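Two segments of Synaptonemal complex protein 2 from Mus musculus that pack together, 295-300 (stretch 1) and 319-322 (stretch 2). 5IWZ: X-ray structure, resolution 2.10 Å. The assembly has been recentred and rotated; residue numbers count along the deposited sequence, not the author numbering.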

ATOM      1  N   GLU A 295       2.266   7.169  27.372  1.00 33.55           N
ATOM      2  CA  GLU A 295       3.516   7.266  26.630  1.00 37.95           C
ATOM      3  C   GLU A 295       3.624   6.104  25.648  1.00 38.51           C
ATOM      4  O   GLU A 295       3.397   4.949  26.010  1.00 44.57           O
ATOM      5  CB  GLU A 295       4.723   7.293  27.576  1.00 36.94           C
ATOM      6  CG  GLU A 295       6.078   7.387  26.849  1.00 42.20           C
ATOM      7  CD  GLU A 295       7.238   7.846  27.753  1.00 57.69           C
ATOM      8  OE1 GLU A 295       7.159   7.650  28.987  1.00 59.27           O
ATOM      9  OE2 GLU A 295       8.231   8.402  27.226  1.00 56.22           O
ATOM     10  N   LEU A 296       3.945   6.417  24.399  1.00 34.56           N
ATOM     11  CA  LEU A 296       4.177   5.396  23.388  1.00 31.16           C
ATOM     12  C   LEU A 296       5.592   4.854  23.533  1.00 44.06           C
ATOM     13  O   LEU A 296       6.508   5.574  23.942  1.00 43.69           O
ATOM     14  CB  LEU A 296       3.982   5.982  21.989  1.00 25.97           C
ATOM     15  CG  LEU A 296       2.638   6.669  21.741  1.00 36.03           C
ATOM     16  CD1 LEU A 296       2.606   7.279  20.348  1.00 34.49           C
ATOM     17  CD2 LEU A 296       1.510   5.668  21.903  1.00 31.58           C
ATOM     18  N   GLN A 297       5.779   3.576  23.204  1.00 44.19           N
ATOM     19  CA  GLN A 297       7.090   2.974  23.416  1.00 53.45           C
ATOM     20  C   GLN A 297       7.987   3.221  22.215  1.00 50.68           C
ATOM     21  O   GLN A 297       7.572   3.096  21.056  1.00 44.60           O
ATOM     22  CB  GLN A 297       7.015   1.470  23.734  1.00 68.51           C
ATOM     23  CG  GLN A 297       6.228   0.554  22.799  1.00 86.00           C
ATOM     24  CD  GLN A 297       6.702   0.543  21.401  1.00 97.03           C
ATOM     25  OE1 GLN A 297       7.713   0.035  21.064  1.00101.83           O
ATOM     26  NE2 GLN A 297       5.975   1.145  20.585  1.00 97.45           N
ATOM     27  N   ILE A 298       9.218   3.608  22.509  1.00 48.72           N
ATOM     28  CA  ILE A 298      10.223   3.834  21.473  1.00 47.26           C
ATOM     29  C   ILE A 298      10.745   2.478  20.994  1.00 46.46           C
ATOM     30  O   ILE A 298      11.057   1.618  21.833  1.00 49.96           O
ATOM     31  CB  ILE A 298      11.353   4.696  22.023  1.00 48.91           C
ATOM     32  CG1 ILE A 298      10.800   6.076  22.410  1.00 51.39           C
ATOM     33  CG2 ILE A 298      12.502   4.796  21.040  1.00 44.73           C
ATOM     34  CD1 ILE A 298      11.836   7.016  22.994  1.00 57.67           C
ATOM     35  N   PRO A 299      10.840   2.245  19.687  1.00 44.44           N
ATOM     36  CA  PRO A 299      11.591   1.075  19.212  1.00 50.89           C
ATOM     37  C   PRO A 299      13.034   1.164  19.684  1.00 51.56           C
ATOM     38  O   PRO A 299      13.693   2.194  19.520  1.00 59.14           O
ATOM     39  CB  PRO A 299      11.491   1.178  17.685  1.00 48.99           C
ATOM     40  CG  PRO A 299      10.365   2.136  17.422  1.00 50.46           C
ATOM     41  CD  PRO A 299      10.371   3.085  18.579  1.00 48.24           C
ATOM     42  N   SER A 300      13.521   0.085  20.288  1.00 52.46           N
ATOM     43  CA  SER A 300      14.902   0.016  20.758  1.00 66.31           C
ATOM     44  C   SER A 300      15.556  -1.210  20.128  1.00 79.31           C
ATOM     45  O   SER A 300      15.196  -2.347  20.451  1.00 83.43           O
ATOM     46  CB  SER A 300      14.961  -0.030  22.286  1.00 58.07           C
ATOM     47  N   SER A 319       4.559  10.298  10.124  1.00 24.45           N
ATOM     48  CA  SER A 319       4.586   8.869  10.388  1.00 26.60           C
ATOM     49  C   SER A 319       5.789   8.511  11.238  1.00 27.08           C
ATOM     50  O   SER A 319       6.800   9.226  11.292  1.00 25.59           O
ATOM     51  CB  SER A 319       4.576   8.024   9.087  1.00 23.45           C
ATOM     52  OG  SER A 319       5.786   8.183   8.368  1.00 29.72           O
ATOM     53  N   PHE A 320       5.666   7.375  11.909  1.00 18.54           N
ATOM     54  CA  PHE A 320       6.739   6.949  12.784  1.00 27.63           C
ATOM     55  C   PHE A 320       6.471   5.503  13.144  1.00 30.86           C
ATOM     56  O   PHE A 320       5.350   5.005  12.984  1.00 32.18           O
ATOM     57  CB  PHE A 320       6.827   7.833  14.048  1.00 28.38           C
ATOM     58  CG  PHE A 320       5.542   7.918  14.823  1.00 24.33           C
ATOM     59  CD1 PHE A 320       5.361   7.166  15.967  1.00 32.33           C
ATOM     60  CD2 PHE A 320       4.510   8.739  14.409  1.00 20.11           C
ATOM     61  CE1 PHE A 320       4.174   7.240  16.677  1.00 31.70           C
ATOM     62  CE2 PHE A 320       3.329   8.802  15.113  1.00 23.95           C
ATOM     63  CZ  PHE A 320       3.164   8.055  16.248  1.00 26.81           C
ATOM     64  N   TYR A 321       7.520   4.834  13.605  1.00 26.30           N
ATOM     65  CA  TYR A 321       7.416   3.484  14.126  1.00 32.95           C
ATOM     66  C   TYR A 321       7.362   3.534  15.638  1.00 38.13           C
ATOM     67  O   TYR A 321       7.950   4.415  16.275  1.00 43.93           O
ATOM     68  CB  TYR A 321       8.597   2.601  13.713  1.00 32.64           C
ATOM     69  CG  TYR A 321       8.683   2.268  12.240  1.00 39.83           C
ATOM     70  CD1 TYR A 321       7.832   1.327  11.660  1.00 39.34           C
ATOM     71  CD2 TYR A 321       9.656   2.856  11.436  1.00 40.97           C
ATOM     72  CE1 TYR A 321       7.928   1.010  10.311  1.00 36.52           C
ATOM     73  CE2 TYR A 321       9.760   2.546  10.090  1.00 39.70           C
ATOM     74  CZ  TYR A 321       8.895   1.632   9.535  1.00 41.26           C
ATOM     75  OH  TYR A 321       9.031   1.340   8.203  1.00 43.04           O
ATOM     76  N   ILE A 322       6.670   2.564  16.208  1.00 38.54           N
ATOM     77  CA  ILE A 322       6.685   2.408  17.643  1.00 45.77           C
ATOM     78  C   ILE A 322       6.978   0.940  17.962  1.00 50.42           C
ATOM     79  O   ILE A 322       6.538   0.031  17.252  1.00 54.96           O
ATOM     80  CB  ILE A 322       5.369   2.888  18.276  1.00 46.73           C
ATOM     81  CG1 ILE A 322       4.177   2.145  17.688  1.00 47.45           C
ATOM     82  CG2 ILE A 322       5.202   4.397  18.176  1.00 47.94           C
ATOM     83  CD1 ILE A 322       3.018   2.171  18.629  1.00 49.46           C
TER

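No hydrogen bond joins these two segments of Synaptonemal complex protein 2, although one of them includes β-strand residues and the other runs past it in extended form. What holds them together is carbon against carbon, and the patch is small, 270 Å² counting both sides. The case illustrates a general principle: a segment without regular secondary structure can be seated against a segment that includes strand residues by a few well-placed apolar side chains, with backbone polar groups taking no part in pairing across the contact.

Ile322 is the centre of the arrangement and has the largest area covered by the other stretch. Its CA-to-CB bond points sideways, and the residue still touches Leu296 and Pro299. With chi1 in the p well and chi2 in t, its CG2 methyl is 4.3 Å from CB of Leu296, a loose but genuine apolar contact. The backbone of Ile322 is also approached, by the ring of Pro299, whose CG lies 3.6 Å from Ile322 C. These two residues mark the backbone register, their CA atoms 5.3 Å apart.

Leu296 and Pro299 both direct their CA-to-CB bonds toward stretch 2, while Ile298 between them points away and makes no contact. Leu296, in the mt rotamer, is buried and reaches Phe320 as well as Ile322: its CD1 comes to 4.0 Å from CE1 of Phe320, meeting the ring obliquely. An aliphatic side chain suits this buried place: CB meets Ile322 and CD1 meets Phe320, with no polar group to be satisfied. Phe320, also buried and itself directed toward stretch 1, offers a broad hydrocarbon surface, although only a modest part of it is covered here.

Pro299 works differently. Its compact ring, puckered C-gamma exo, places CG 4.1 Å from CB of Tyr321 and 3.5 Å from the carbonyl oxygen, Tyr321 O. Proline has no amide hydrogen to donate, so its ring can pack closely against backbone without leaving a donor of its own unsatisfied. Tyr321 contributes the base of its side chain, while its aromatic end leads away from the contact and leaves the phenol free of it.

Gln297 needs caution. Its end folds nearer to Ile322 through chi1 and chi2 both in p, but the side chain is poorly ordered, and NE2 is modelled 2.8 Å from Ile322 C, too close to be interpreted. The secure part of the interface is therefore the apolar packing.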